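Local structure of GrgF (Penicillium sp. sh18, 6LZH) at residues P50-A53 with K54-E58; G180-N184 with G185-A189; S279-N282 with R283-D286. The protein acts as a polyketide transferase in the biosynthesis of the fungal furanone gregatin A, probably joining two polyketide chains by a Claisen condensation. All blocks are in the same frame, centred on the assembly; numbering follows the deposited sequence.

Interaction 1. Residues P50-A53 with K54-E58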
loop_
_atom_site.group_PDB
_atom_site.type_symbol
_atom_site.label_atom_id
_atom_site.label_comp_id
_atom_site.label_asym_id
_atom_site.label_seq_id
_atom_site.Cartn_x
_atom_site.Cartn_y
_atom_site.Cartn_z
ATOM N N PRO A 50 -28.569 -0.796 -0.746
ATOM C CA PRO A 50 -29.519 -1.882 -0.429
ATOM C C PRO A 50 -30.605 -2.067 -1.475
ATOM O O PRO A 50 -30.954 -3.210 -1.805
ATOM C CB PRO A 50 -30.103 -1.442 0.922
ATOM C CG PRO A 50 -29.000 -0.664 1.547
ATOM C CD PRO A 50 -28.402 0.118 0.404
ATOM N N ASP A 51 -31.153 -0.965 -2.006
ATOM C CA ASP A 51 -32.194 -1.096 -3.024
ATOM C C ASP A 51 -31.618 -1.647 -4.319
ATOM O O ASP A 51 -32.290 -2.405 -5.031
ATOM C CB ASP A 51 -32.890 0.247 -3.257
ATOM C CG ASP A 51 -34.270 0.081 -3.894
ATOM O OD1 ASP A 51 -35.122 -0.620 -3.307
ATOM O OD2 ASP A 51 -34.486 0.620 -4.997
ATOM N N ILE A 52 -30.361 -1.318 -4.622
ATOM C CA ILE A 52 -29.729 -1.924 -5.788
ATOM C C ILE A 52 -29.498 -3.417 -5.553
ATOM O O ILE A 52 -29.706 -4.246 -6.456
ATOM C CB ILE A 52 -28.424 -1.182 -6.123
ATOM C CG1 ILE A 52 -28.733 0.267 -6.541
ATOM C CG2 ILE A 52 -27.692 -1.912 -7.217
ATOM C CD1 ILE A 52 -27.479 1.169 -6.804
ATOM N N ALA A 53 -29.038 -3.787 -4.353
ATOM C CA ALA A 53 -28.920 -5.204 -4.019
ATOM C C ALA A 53 -30.260 -5.913 -4.184
ATOM O O ALA A 53 -30.335 -7.001 -4.774
ATOM C CB ALA A 53 -28.402 -5.367 -2.589
ATOM N N LYS A 54 -31.335 -5.294 -3.679
ATOM C CA LYS A 54 -32.664 -5.883 -3.807
ATOM C C LYS A 54 -33.031 -6.117 -5.269
ATOM O O LYS A 54 -33.585 -7.169 -5.619
ATOM C CB LYS A 54 -33.694 -4.971 -3.130
ATOM C CG LYS A 54 -35.104 -5.544 -3.132
ATOM C CD LYS A 54 -35.225 -6.680 -2.127
ATOM C CE LYS A 54 -36.661 -7.160 -1.952
ATOM N NZ LYS A 54 -36.833 -8.585 -2.396
ATOM N N TRP A 55 -32.716 -5.152 -6.142
ATOM C CA TRP A 55 -32.991 -5.313 -7.568
ATOM C C TRP A 55 -32.219 -6.492 -8.160
ATOM O O TRP A 55 -32.782 -7.291 -8.915
ATOM C CB TRP A 55 -32.651 -4.017 -8.309
ATOM C CG TRP A 55 -33.087 -3.976 -9.750
ATOM C CD1 TRP A 55 -34.221 -3.381 -10.251
ATOM C CD2 TRP A 55 -32.391 -4.524 -10.883
ATOM N NE1 TRP A 55 -34.264 -3.537 -11.611
ATOM C CE2 TRP A 55 -33.157 -4.230 -12.025
ATOM C CE3 TRP A 55 -31.196 -5.238 -11.039
ATOM C CZ2 TRP A 55 -32.770 -4.624 -13.315
ATOM C CZ3 TRP A 55 -30.807 -5.634 -12.323
ATOM C CH2 TRP A 55 -31.590 -5.318 -13.444
ATOM N N PHE A 56 -30.909 -6.584 -7.876
ATOM C CA PHE A 56 -30.118 -7.719 -8.357
ATOM C C PHE A 56 -30.640 -9.033 -7.787
ATOM O O PHE A 56 -30.700 -10.048 -8.491
ATOM C CB PHE A 56 -28.632 -7.554 -7.985
ATOM C CG PHE A 56 -27.873 -6.594 -8.878
ATOM C CD1 PHE A 56 -27.896 -6.732 -10.255
ATOM C CD2 PHE A 56 -27.137 -5.548 -8.326
ATOM C CE1 PHE A 56 -27.196 -5.837 -11.078
ATOM C CE2 PHE A 56 -26.445 -4.641 -9.144
ATOM C CZ PHE A 56 -26.462 -4.796 -10.508
ATOM N N GLN A 57 -30.966 -9.041 -6.495
ATOM C CA GLN A 57 -31.538 -10.239 -5.880
ATOM C C GLN A 57 -32.800 -10.687 -6.623
ATOM O O GLN A 57 -32.994 -11.884 -6.881
ATOM C CB GLN A 57 -31.838 -9.951 -4.404
ATOM C CG GLN A 57 -32.459 -11.113 -3.625
ATOM C CD GLN A 57 -32.999 -10.702 -2.274
ATOM O OE1 GLN A 57 -33.361 -9.540 -2.052
ATOM N NE2 GLN A 57 -33.068 -11.661 -1.355
ATOM N N GLU A 58 -33.664 -9.730 -6.986
ATOM C CA GLU A 58 -34.893 -10.044 -7.705
ATOM C C GLU A 58 -34.615 -10.601 -9.092
ATOM O O GLU A 58 -35.488 -11.263 -9.665
ATOM C CB GLU A 58 -35.780 -8.799 -7.805
ATOM C CG GLU A 58 -36.517 -8.464 -6.531
ATOM C CD GLU A 58 -37.086 -7.069 -6.547
ATOM O OE1 GLU A 58 -36.784 -6.318 -7.496
ATOM O OE2 GLU A 58 -37.834 -6.727 -5.616
#
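Gln57 N donates to Ala53 O over 2.7 Å, the shortest of four backbone bonds that join 50-53 to 54-58. It is nearly straight, with an N-H...O angle of 168°. Lys54 N to Pro50 O, at 2.8 Å, Trp55 N to Asp51 O and Phe56 N to Ile52 O follow the same i to i+4 pattern. They belong to the alpha helix 49-58, a little over two turns of it.

The main side-chain contact is between Ile52 and Phe56, one turn apart. The two lie alongside and point the same way. The CG2 branch of Ile52 touches the ring at CE2, 3.6 Å away. Ile52 chi1 of -65° puts CG2 opposite the backbone N and turns this methyl toward Phe56. The carbonyl oxygen Ile52 O also lies 3.4 Å from Phe56 CD2, approaching the ring obliquely. Phe56 CD1 sits in plane at the edge of the neighbouring Trp55 ring. On the outer side, Lys54 bends at chi2 and chi4 and follows the helix. Its NZ reaches Glu58 OE2 at 3.9 Å, a long salt bridge.

Trp55 NE1 is hydrogen-bonded to Glu278 OE1, and Gln57 NE2 to the carbonyls of Pro27 and Leu6. The helix is the crossover of a beta-alpha-beta unit in the alpha/beta hydrolase fold, between strands 32-38 and 62-66. Ile52 and Ala53 meet Met37 on the first strand and Ala53 and Phe56 meet Cys63 on the second, while Pro50, Ala53 and Gln57 also reach strand 20-26 and Trp55 packs on helix 277-292.

Interaction 2. Residues G180-N184 with G185-A189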
loop_
_atom_site.group_PDB
_atom_site.type_symbol
_atom_site.label_atom_id
_atom_site.label_comp_id
_atom_site.label_asym_id
_atom_site.label_seq_id
_atom_site.Cartn_x
_atom_site.Cartn_y
_atom_site.Cartn_z
ATOM N N GLY A 180 -14.855 27.444 6.795
ATOM C CA GLY A 180 -15.370 27.198 5.463
ATOM C C GLY A 180 -14.393 26.557 4.500
ATOM O O GLY A 180 -14.776 26.263 3.357
ATOM N N SER A 181 -13.152 26.325 4.921
ATOM C CA SER A 181 -12.167 25.680 4.070
ATOM C C SER A 181 -12.469 24.192 3.921
ATOM O O SER A 181 -13.226 23.599 4.695
ATOM C CB SER A 181 -10.759 25.857 4.640
ATOM O OG SER A 181 -9.787 25.755 3.621
ATOM N N ILE A 182 -11.854 23.589 2.911
ATOM C CA ILE A 182 -11.907 22.152 2.673
ATOM C C ILE A 182 -10.480 21.624 2.754
ATOM O O ILE A 182 -9.602 22.115 2.037
ATOM C CB ILE A 182 -12.529 21.810 1.308
ATOM C CG1 ILE A 182 -13.899 22.477 1.143
ATOM C CG2 ILE A 182 -12.628 20.287 1.127
ATOM C CD1 ILE A 182 -14.675 21.976 -0.060
ATOM N N PRO A 183 -10.186 20.640 3.610
ATOM C CA PRO A 183 -8.854 20.021 3.592
ATOM C C PRO A 183 -8.527 19.442 2.221
ATOM O O PRO A 183 -9.415 19.085 1.443
ATOM C CB PRO A 183 -8.950 18.926 4.662
ATOM C CG PRO A 183 -10.009 19.432 5.616
ATOM C CD PRO A 183 -11.002 20.181 4.749
ATOM N N ASN A 184 -7.220 19.333 1.951
ATOM C CA ASN A 184 -6.706 19.191 0.589
ATOM C C ASN A 184 -7.420 18.103 -0.215
ATOM O O ASN A 184 -7.944 18.364 -1.304
ATOM C CB ASN A 184 -5.199 18.918 0.625
ATOM C CG ASN A 184 -4.589 18.836 -0.772
ATOM O OD1 ASN A 184 -5.083 19.460 -1.718
ATOM N ND2 ASN A 184 -3.515 18.065 -0.908
ATOM N N GLY A 185 -7.438 16.875 0.285
ATOM C CA GLY A 185 -8.008 15.801 -0.514
ATOM C C GLY A 185 -9.451 15.465 -0.178
ATOM O O GLY A 185 -9.849 14.295 -0.223
ATOM N N LEU A 186 -10.256 16.479 0.145
ATOM C CA LEU A 186 -11.574 16.223 0.712
ATOM C C LEU A 186 -12.717 16.905 -0.034
ATOM O O LEU A 186 -13.835 16.946 0.493
ATOM C CB LEU A 186 -11.599 16.647 2.186
ATOM C CG LEU A 186 -10.867 15.721 3.168
ATOM C CD1 LEU A 186 -11.328 15.974 4.597
ATOM C CD2 LEU A 186 -11.070 14.257 2.783
ATOM N N GLN A 187 -12.490 17.422 -1.245
ATOM C CA GLN A 187 -13.559 18.178 -1.900
ATOM C C GLN A 187 -14.724 17.279 -2.306
ATOM O O GLN A 187 -15.888 17.683 -2.187
ATOM C CB GLN A 187 -13.036 18.946 -3.115
ATOM C CG GLN A 187 -13.923 20.147 -3.448
ATOM C CD GLN A 187 -13.371 21.028 -4.544
ATOM O OE1 GLN A 187 -13.617 22.235 -4.575
ATOM N NE2 GLN A 187 -12.624 20.425 -5.461
ATOM N N LEU A 188 -14.441 16.069 -2.800
ATOM C CA LEU A 188 -15.534 15.146 -3.100
ATOM C C LEU A 188 -16.405 14.933 -1.872
ATOM O O LEU A 188 -17.642 14.945 -1.955
ATOM C CB LEU A 188 -14.995 13.803 -3.589
ATOM C CG LEU A 188 -16.116 12.759 -3.728
ATOM C CD1 LEU A 188 -15.807 11.913 -4.886
ATOM C CD2 LEU A 188 -16.314 11.867 -2.502
ATOM N N ALA A 189 -15.763 14.687 -0.727
ATOM C CA ALA A 189 -16.496 14.448 0.511
ATOM C C ALA A 189 -17.315 15.673 0.901
ATOM O O ALA A 189 -18.507 15.571 1.212
ATOM C CB ALA A 189 -15.520 14.065 1.631
#
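Pro183 to Leu186 form a type I beta turn, closed by a weak hydrogen bond from Leu186 N to Pro183 O at 3.0 Å with a bent N-H...O angle of 132°. Leu186 also stands at the N-cap of helix 187-198.

Its side chain leans back over the proline. Leu186 CD1 lies 3.8 Å from Pro183 CB and equally near CG, so one methyl meets the ring carbons while the two side chains cross at a slant. Ile182, just before the turn, packs against its far end. Its CG2 reaches the carbonyl carbon Leu186 C at 3.6 Å and Leu186 CB at 3.9 Å.

The turn belongs to the segment between core strands 133-137 and 232-237, a position consistent with the lid inserted in many alpha/beta hydrolases. It links strand 172-174 to helix 187-198.

Asn184 has CG opposite the backbone N (chi1 -177°), and its ND2 donates to Asn146 O, which ties the turn to a neighbouring loop. At the exposed end, Ile182 CD1 meets the aliphatic CG of Gln187 at 3.9 Å, the two chains crossing at about a right angle.

Interaction 3. Residues S279-N282 with R283-D286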
loop_
_atom_site.group_PDB
_atom_site.type_symbol
_atom_site.label_atom_id
_atom_site.label_comp_id
_atom_site.label_asym_id
_atom_site.label_seq_id
_atom_site.Cartn_x
_atom_site.Cartn_y
_atom_site.Cartn_z
ATOM N N SER A 279 -32.962 0.988 -16.440
ATOM C CA SER A 279 -32.161 0.750 -17.629
ATOM C C SER A 279 -30.675 0.687 -17.298
ATOM O O SER A 279 -29.938 -0.094 -17.922
ATOM C CB SER A 279 -32.455 1.831 -18.671
ATOM O OG SER A 279 -31.547 1.725 -19.744
ATOM N N ILE A 280 -30.230 1.470 -16.308
ATOM C CA ILE A 280 -28.840 1.406 -15.859
ATOM C C ILE A 280 -28.520 0.003 -15.354
ATOM O O ILE A 280 -27.504 -0.604 -15.727
ATOM C CB ILE A 280 -28.584 2.468 -14.768
ATOM C CG1 ILE A 280 -28.777 3.886 -15.333
ATOM C CG2 ILE A 280 -27.199 2.282 -14.144
ATOM C CD1 ILE A 280 -28.622 5.019 -14.267
ATOM N N LEU A 281 -29.400 -0.545 -14.511
ATOM C CA LEU A 281 -29.120 -1.851 -13.917
ATOM C C LEU A 281 -29.327 -2.990 -14.922
ATOM O O LEU A 281 -28.620 -4.005 -14.850
ATOM C CB LEU A 281 -29.979 -2.033 -12.659
ATOM C CG LEU A 281 -29.675 -1.048 -11.516
ATOM C CD1 LEU A 281 -30.539 -1.333 -10.295
ATOM C CD2 LEU A 281 -28.194 -1.090 -11.128
ATOM N N ASN A 282 -30.287 -2.858 -15.848
ATOM C CA ASN A 282 -30.450 -3.880 -16.889
ATOM C C ASN A 282 -29.190 -4.021 -17.724
ATOM O O ASN A 282 -28.811 -5.135 -18.113
ATOM C CB ASN A 282 -31.623 -3.541 -17.795
ATOM C CG ASN A 282 -32.907 -4.120 -17.285
ATOM O OD1 ASN A 282 -32.901 -5.203 -16.702
ATOM N ND2 ASN A 282 -34.015 -3.402 -17.472
ATOM N N ARG A 283 -28.539 -2.895 -18.013
ATOM C CA ARG A 283 -27.282 -2.912 -18.761
ATOM C C ARG A 283 -26.204 -3.678 -17.999
ATOM O O ARG A 283 -25.523 -4.541 -18.568
ATOM C CB ARG A 283 -26.854 -1.472 -19.052
ATOM C CG ARG A 283 -25.412 -1.298 -19.554
ATOM C CD ARG A 283 -25.211 -1.858 -20.973
ATOM N NE ARG A 283 -23.866 -1.557 -21.450
ATOM C CZ ARG A 283 -23.509 -0.368 -21.923
ATOM N NH1 ARG A 283 -24.404 0.604 -21.996
ATOM N NH2 ARG A 283 -22.260 -0.155 -22.325
ATOM N N GLN A 284 -26.058 -3.395 -16.698
ATOM C CA GLN A 284 -25.082 -4.098 -15.868
ATOM C C GLN A 284 -25.448 -5.566 -15.718
ATOM O O GLN A 284 -24.574 -6.433 -15.719
ATOM C CB GLN A 284 -24.986 -3.440 -14.489
ATOM C CG GLN A 284 -24.368 -2.044 -14.533
ATOM C CD GLN A 284 -24.523 -1.283 -13.227
ATOM O OE1 GLN A 284 -24.510 -1.869 -12.149
ATOM N NE2 GLN A 284 -24.679 0.040 -13.324
ATOM N N LEU A 285 -26.739 -5.857 -15.572
ATOM C CA LEU A 285 -27.187 -7.243 -15.533
ATOM C C LEU A 285 -26.845 -7.974 -16.834
ATOM O O LEU A 285 -26.421 -9.138 -16.812
ATOM C CB LEU A 285 -28.693 -7.270 -15.264
ATOM C CG LEU A 285 -29.322 -8.655 -15.365
ATOM C CD1 LEU A 285 -28.883 -9.465 -14.160
ATOM C CD2 LEU A 285 -30.844 -8.518 -15.425
ATOM N N ASP A 286 -27.009 -7.306 -17.975
ATOM C CA ASP A 286 -26.663 -7.927 -19.251
ATOM C C ASP A 286 -25.163 -8.205 -19.336
ATOM O O ASP A 286 -24.741 -9.270 -19.802
ATOM C CB ASP A 286 -27.107 -7.020 -20.406
ATOM C CG ASP A 286 -27.019 -7.714 -21.749
ATOM O OD1 ASP A 286 -27.825 -8.636 -21.979
ATOM O OD2 ASP A 286 -26.127 -7.365 -22.564
HETATM O O HOH W 1 -25.049 0.866 -16.301
#
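Ile280 and Gln284 lie side by side one helical turn apart and point the same way. Ile280 CG2 touches the amide nitrogen Gln284 NE2 at 3.5 Å. Gln284 chi1 of -68° sets CG opposite its own carbonyl carbon, and the chain then runs out extended along Ile280. A water bridges the pair. It donates to Ile280 O at 2.9 Å and accepts from Gln284 NE2 at 3.1 Å. Ile280 O thus has two donors, because Gln284 N also binds it, at 3.3 Å. The other end of the amide is held too: Gln284 OE1 accepts from Trp112 NE1. With a partner at both ends, the amide is probably fixed in its rotation. Leu281 approaches the same group at a slant, its CD2 methyl 3.9 Å from Gln284 OE1.

These residues lie on the last helix of the alpha/beta hydrolase fold, 277-292, which follows strand 259-264, the outermost of the main sheet within this chain. Leu285 N to Leu281 O at 2.7 Å is the shortest of its four backbone bonds here. Gln284 faces the sheet and meets Ile135 and Val137 on one strand and Met233 and Val235 on another. A leucine in its place would probably leave Trp112 NE1 without its acceptor and the bridging water without its amide donor.

On another side of the helix, Asn282 and Leu285 also meet at a slant, OD1 to CD2, at a loose 4.1 Å. Arg283 turns away, bent at chi2. Its NH1 forms a long, weak ion pair with Asp262, a residue of a sodium site. Asp286 N binds Asn282 O at 2.8 Å.

Interactions 1 and 3 are neighbours, with centres about 12 Å apart. The Trp55 ring of interaction 1 packs on helix 277-292: its CZ2 lies 3.4 Å from Asn282 OD1 and its CH2 3.8 Å from Leu285 CD2. Interaction 2 is remote, its centre about 32 Å from that of interaction 1 and about 33 Å from that of interaction 3. None of them touches the probable triad Cys115, Asp240 and His269. The side chain of Ile52 is about 11 Å from that of Cys115. The Gln187 side chain is about 11 Å from those of Asp240 and His269, and that of Ile280 about 12 Å from the side chain of Asp240. The Arg283 side chain lies about 5 Å from a sodium ion.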